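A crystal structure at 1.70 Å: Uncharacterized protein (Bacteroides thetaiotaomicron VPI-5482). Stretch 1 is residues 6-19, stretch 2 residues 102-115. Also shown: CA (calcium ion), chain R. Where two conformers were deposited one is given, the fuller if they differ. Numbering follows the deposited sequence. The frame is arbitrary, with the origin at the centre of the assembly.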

# COMPACT_ATOMS: atom_id res chain seq x y z
N MSE C 6 -13.94 -8.31 33.32
CA MSE C 6 -13.77 -9.25 32.20
C MSE C 6 -13.69 -8.58 30.83
O MSE C 6 -13.24 -9.21 29.86
CB MSE C 6 -14.92 -10.27 32.19
N LYS C 7 -14.13 -7.32 30.75
CA LYS C 7 -14.36 -6.70 29.45
C LYS C 7 -13.17 -6.82 28.49
O LYS C 7 -13.37 -7.04 27.29
CB LYS C 7 -14.83 -5.24 29.58
CG LYS C 7 -16.34 -5.08 29.83
N ASP C 8 -11.95 -6.72 29.01
CA ASP C 8 -10.75 -6.79 28.17
C ASP C 8 -10.47 -8.22 27.68
O ASP C 8 -10.08 -8.43 26.53
CB ASP C 8 -9.52 -6.24 28.89
CG ASP C 8 -9.13 -7.09 30.08
OD1 ASP C 8 -9.86 -7.05 31.09
OD2 ASP C 8 -8.12 -7.83 29.99
N ASN C 9 -10.68 -9.20 28.54
CA ASN C 9 -10.41 -10.60 28.17
C ASN C 9 -11.43 -11.10 27.17
O ASN C 9 -11.10 -11.89 26.26
CB ASN C 9 -10.46 -11.52 29.39
CG ASN C 9 -9.64 -11.00 30.53
OD1 ASN C 9 -10.01 -10.00 31.15
ND2 ASN C 9 -8.53 -11.66 30.81
N VAL C 10 -12.67 -10.68 27.36
CA VAL C 10 -13.75 -11.03 26.45
C VAL C 10 -13.60 -10.34 25.10
O VAL C 10 -13.84 -10.97 24.07
CB VAL C 10 -15.12 -10.70 27.06
CG1 VAL C 10 -16.23 -10.80 25.98
CG2 VAL C 10 -15.40 -11.63 28.24
N VAL C 11 -13.18 -9.08 25.07
CA VAL C 11 -13.05 -8.41 23.77
C VAL C 11 -11.89 -9.00 22.95
O VAL C 11 -11.97 -9.04 21.72
CB VAL C 11 -12.91 -6.86 23.89
CG1 VAL C 11 -11.51 -6.45 24.36
CG2 VAL C 11 -13.27 -6.20 22.56
N LYS C 12 -10.84 -9.48 23.62
CA LYS C 12 -9.77 -10.19 22.94
C LYS C 12 -10.31 -11.43 22.25
O LYS C 12 -10.11 -11.62 21.05
CB LYS C 12 -8.66 -10.60 23.92
CG LYS C 12 -7.58 -11.45 23.30
N ASP C 13 -10.98 -12.31 23.01
CA ASP C 13 -11.54 -13.52 22.40
C ASP C 13 -12.53 -13.19 21.27
O ASP C 13 -12.51 -13.81 20.20
CB ASP C 13 -12.23 -14.40 23.44
CG ASP C 13 -12.83 -15.65 22.82
OD1 ASP C 13 -12.05 -16.49 22.32
OD2 ASP C 13 -14.08 -15.79 22.78
N LYS C 14 -13.39 -12.20 21.49
CA LYS C 14 -14.35 -11.82 20.44
C LYS C 14 -13.64 -11.34 19.18
O LYS C 14 -14.11 -11.60 18.08
CB LYS C 14 -15.29 -10.73 20.92
CG LYS C 14 -16.15 -11.14 22.09
CD LYS C 14 -17.18 -12.17 21.74
CE LYS C 14 -18.30 -12.17 22.78
NZ LYS C 14 -19.21 -13.32 22.60
N SER C 15 -12.54 -10.61 19.36
CA SER C 15 -11.79 -10.08 18.22
C SER C 15 -11.13 -11.19 17.40
O SER C 15 -11.03 -11.09 16.16
CB SER C 15 -10.80 -9.01 18.69
OG SER C 15 -9.67 -9.56 19.38
N LEU C 16 -10.67 -12.24 18.06
CA LEU C 16 -10.05 -13.38 17.37
C LEU C 16 -11.10 -14.17 16.58
O LEU C 16 -10.91 -14.53 15.40
CB LEU C 16 -9.30 -14.25 18.36
CG LEU C 16 -7.98 -13.69 18.86
CD1 LEU C 16 -7.53 -14.37 20.18
CD2 LEU C 16 -6.90 -13.85 17.78
N GLU C 17 -12.24 -14.42 17.22
CA GLU C 17 -13.35 -15.06 16.53
C GLU C 17 -13.77 -14.21 15.33
O GLU C 17 -14.05 -14.73 14.24
CB GLU C 17 -14.53 -15.28 17.48
CG GLU C 17 -14.26 -16.33 18.58
CD GLU C 17 -13.83 -17.69 18.05
OE1 GLU C 17 -14.38 -18.20 17.05
OE2 GLU C 17 -12.91 -18.26 18.65
N PHE C 18 -13.79 -12.90 15.51
CA PHE C 18 -14.20 -12.00 14.42
C PHE C 18 -13.21 -12.03 13.26
O PHE C 18 -13.62 -12.05 12.10
CB PHE C 18 -14.36 -10.57 14.93
CG PHE C 18 -14.96 -9.63 13.91
CD1 PHE C 18 -16.30 -9.73 13.58
CD2 PHE C 18 -14.19 -8.67 13.30
CE1 PHE C 18 -16.88 -8.87 12.67
CE2 PHE C 18 -14.76 -7.79 12.37
CZ PHE C 18 -16.10 -7.88 12.07
N ALA C 19 -11.91 -12.01 13.56
CA ALA C 19 -10.87 -12.11 12.55
C ALA C 19 -11.13 -13.34 11.67
O ALA C 19 -11.02 -13.29 10.44
CB ALA C 19 -9.46 -12.17 13.23
N ASN C 102 -23.29 -7.29 13.53
CA ASN C 102 -23.64 -7.41 14.93
C ASN C 102 -22.44 -7.83 15.76
O ASN C 102 -22.24 -7.33 16.85
CB ASN C 102 -24.77 -8.42 15.12
CG ASN C 102 -26.13 -7.86 14.72
OD1 ASN C 102 -26.28 -6.65 14.53
ND2 ASN C 102 -27.11 -8.75 14.58
N ASP C 103 -21.61 -8.73 15.23
CA ASP C 103 -20.38 -9.12 15.92
C ASP C 103 -19.40 -7.93 16.00
O ASP C 103 -18.70 -7.74 17.02
CB ASP C 103 -19.73 -10.32 15.22
CG ASP C 103 -20.48 -11.62 15.45
OD1 ASP C 103 -21.42 -11.63 16.25
OD2 ASP C 103 -20.08 -12.66 14.87
N SER C 104 -19.32 -7.16 14.92
CA SER C 104 -18.46 -5.97 14.87
C SER C 104 -18.87 -4.96 15.91
O SER C 104 -18.05 -4.46 16.69
CB SER C 104 -18.46 -5.35 13.47
OG SER C 104 -17.23 -4.66 13.23
N THR C 105 -20.17 -4.68 15.96
CA THR C 105 -20.64 -3.61 16.81
C THR C 105 -20.59 -4.02 18.29
O THR C 105 -20.42 -3.17 19.19
CB THR C 105 -22.04 -3.13 16.36
OG1 THR C 105 -22.94 -4.24 16.34
CG2 THR C 105 -21.98 -2.54 14.96
N GLU C 106 -20.70 -5.32 18.56
CA GLU C 106 -20.46 -5.84 19.91
C GLU C 106 -19.05 -5.48 20.37
O GLU C 106 -18.84 -5.15 21.52
CB GLU C 106 -20.66 -7.36 19.95
CG GLU C 106 -20.34 -8.02 21.27
CD GLU C 106 -20.56 -9.53 21.24
OE1 GLU C 106 -20.38 -10.16 20.17
OE2 GLU C 106 -20.92 -10.09 22.30
N ILE C 107 -18.06 -5.59 19.47
CA ILE C 107 -16.68 -5.24 19.78
C ILE C 107 -16.53 -3.73 20.02
O ILE C 107 -15.83 -3.32 20.97
CB ILE C 107 -15.69 -5.77 18.69
CG1 ILE C 107 -15.61 -7.30 18.75
CG2 ILE C 107 -14.30 -5.13 18.80
CD1 ILE C 107 -14.92 -7.92 17.57
N ASN C 108 -17.18 -2.92 19.20
CA ASN C 108 -17.22 -1.47 19.43
C ASN C 108 -17.61 -1.13 20.87
O ASN C 108 -16.98 -0.32 21.55
CB ASN C 108 -18.26 -0.80 18.53
CG ASN C 108 -17.79 -0.64 17.11
OD1 ASN C 108 -17.10 -1.49 16.58
ND2 ASN C 108 -18.18 0.48 16.49
N LYS C 109 -18.69 -1.77 21.32
CA LYS C 109 -19.31 -1.46 22.61
C LYS C 109 -18.34 -1.77 23.75
O LYS C 109 -18.16 -0.97 24.67
CB LYS C 109 -20.57 -2.31 22.72
CG LYS C 109 -21.38 -2.11 23.98
CD LYS C 109 -22.57 -3.07 24.01
CE LYS C 109 -22.12 -4.52 23.87
NZ LYS C 109 -22.91 -5.44 24.72
N LEU C 110 -17.70 -2.93 23.67
CA LEU C 110 -16.77 -3.35 24.71
C LEU C 110 -15.52 -2.44 24.73
O LEU C 110 -15.06 -2.00 25.80
CB LEU C 110 -16.38 -4.81 24.49
CG LEU C 110 -17.55 -5.81 24.57
CD1 LEU C 110 -17.17 -7.21 24.06
CD2 LEU C 110 -18.05 -5.86 26.01
N LEU C 111 -15.00 -2.14 23.54
CA LEU C 111 -13.84 -1.24 23.46
C LEU C 111 -14.15 0.13 24.05
O LEU C 111 -13.35 0.70 24.81
CB LEU C 111 -13.34 -1.09 22.04
CG LEU C 111 -12.75 -2.35 21.40
CD1 LEU C 111 -12.61 -2.12 19.90
CD2 LEU C 111 -11.40 -2.69 22.03
N ILE C 112 -15.33 0.65 23.75
CA ILE C 112 -15.71 1.96 24.27
C ILE C 112 -15.82 1.94 25.79
O ILE C 112 -15.38 2.88 26.48
CB ILE C 112 -17.01 2.47 23.62
CG1 ILE C 112 -16.74 2.80 22.15
CG2 ILE C 112 -17.54 3.71 24.38
CD1 ILE C 112 -17.97 2.83 21.28
N SER C 113 -16.39 0.86 26.33
CA SER C 113 -16.54 0.71 27.77
C SER C 113 -15.18 0.75 28.46
O SER C 113 -14.95 1.54 29.37
CB SER C 113 -17.25 -0.61 28.11
OG SER C 113 -17.55 -0.69 29.49
N ILE C 114 -14.28 -0.11 28.01
CA ILE C 114 -12.93 -0.14 28.55
C ILE C 114 -12.32 1.28 28.47
O ILE C 114 -11.90 1.86 29.48
CB ILE C 114 -12.06 -1.15 27.79
CG1 ILE C 114 -12.54 -2.58 28.05
CG2 ILE C 114 -10.60 -1.00 28.18
CD1 ILE C 114 -12.13 -3.56 26.99
N ILE C 115 -12.33 1.84 27.27
CA ILE C 115 -11.70 3.14 27.02
C ILE C 115 -12.28 4.22 27.92
O ILE C 115 -11.54 5.04 28.48
CB ILE C 115 -11.84 3.56 25.54
CG1 ILE C 115 -10.99 2.63 24.67
CG2 ILE C 115 -11.40 5.03 25.36
CD1 ILE C 115 -11.41 2.56 23.21
CA CA R . -9.52 -8.47 32.88
O HOH W 1 -6.95 -8.32 32.35
O HOH W 2 -8.40 -10.36 34.25

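Two helices from distant parts of one chain, residues 7-19 and 102-115, pack side by side and run in roughly opposite directions, with 151° between their N-to-C vectors and a closest axis approach of 9.6 Å. The antiparallel register pairs Lys-7 with Leu-110 and Val-11 with Ile-107, each with CA atoms 6.3 Å apart, and then Phe-18 with Asp-103, CA to CA 7.0 Å. Each helix satisfies its backbone through i to i+4 hydrogen bonds, such as Val-11 N to Lys-7 O (3.0 Å) and Leu-111 N to Ile-107 O (2.9 Å). No hydrogen bond crosses between the modelled atoms of the two stretches, so the contact, which buries 624 Å² in all, rests mainly on apolar packing.

Two knobs interlock the helices. Val-11 sits among Ile-107, Leu-110, Leu-111 and Ile-114: its CG2 lies 4.0 Å from Ile-107 CG2, 3.9 Å from Leu-110 CB and 4.0 Å from Leu-111 CD2, while Val-11 CG1 meets Ile-114 CD1 at 4.0 Å. In return, Ile-107 fills a hole formed by Val-11, Lys-14, Ser-15 and Phe-18. Its CA-to-CB bond points sideways, but the end of the side chain comes nearer, bringing Ile-107 CD1 to 3.8 Å from both Lys-14 O and Phe-18 CB. Ser-15 suits this close packing: its small side chain turns its hydroxyl back to its own helix, where Ser-15 OG donates to Lys-12 O at 2.7 Å.

Phe-18 extends the contact toward the start of the second stretch. Its ring meets its neighbours obliquely, with Phe-18 CD1 3.8 Å from Asp-103 CB and Phe-18 CZ 3.6 Å from Ser-104 OG. At the other end, Ile-114 CD1 rests against the first helix's backbone, 3.7 Å from both Lys-7 O and Asp-8 CA. Lys-7, modelled only to CG, contributes aliphatic carbon here: Lys-7 CB lies 3.8 Å from Ile-114 CG1.

Charge enters beside the apolar core. Lys-14 reaches toward Glu-106 in a long salt bridge, Lys-14 NZ to Glu-106 OE2 3.7 Å, with Lys-14 CE closer to the same OE2, at 3.4 Å.

Near the start of the first helix, Asp-8 OD1 and Asn-9 OD1 bind calcium at 2.3 and 2.4 Å; two waters and an atom from elsewhere in the structure also coordinate the ion. Because both bind the cation, Asp-8 OD1 and Asn-9 OD1 lie just 3.0 Å apart without a hydrogen bond. Water 1, itself a calcium ligand, donates to Asp-8 OD2 at 2.7 Å, tying the second carboxylate oxygen to the site.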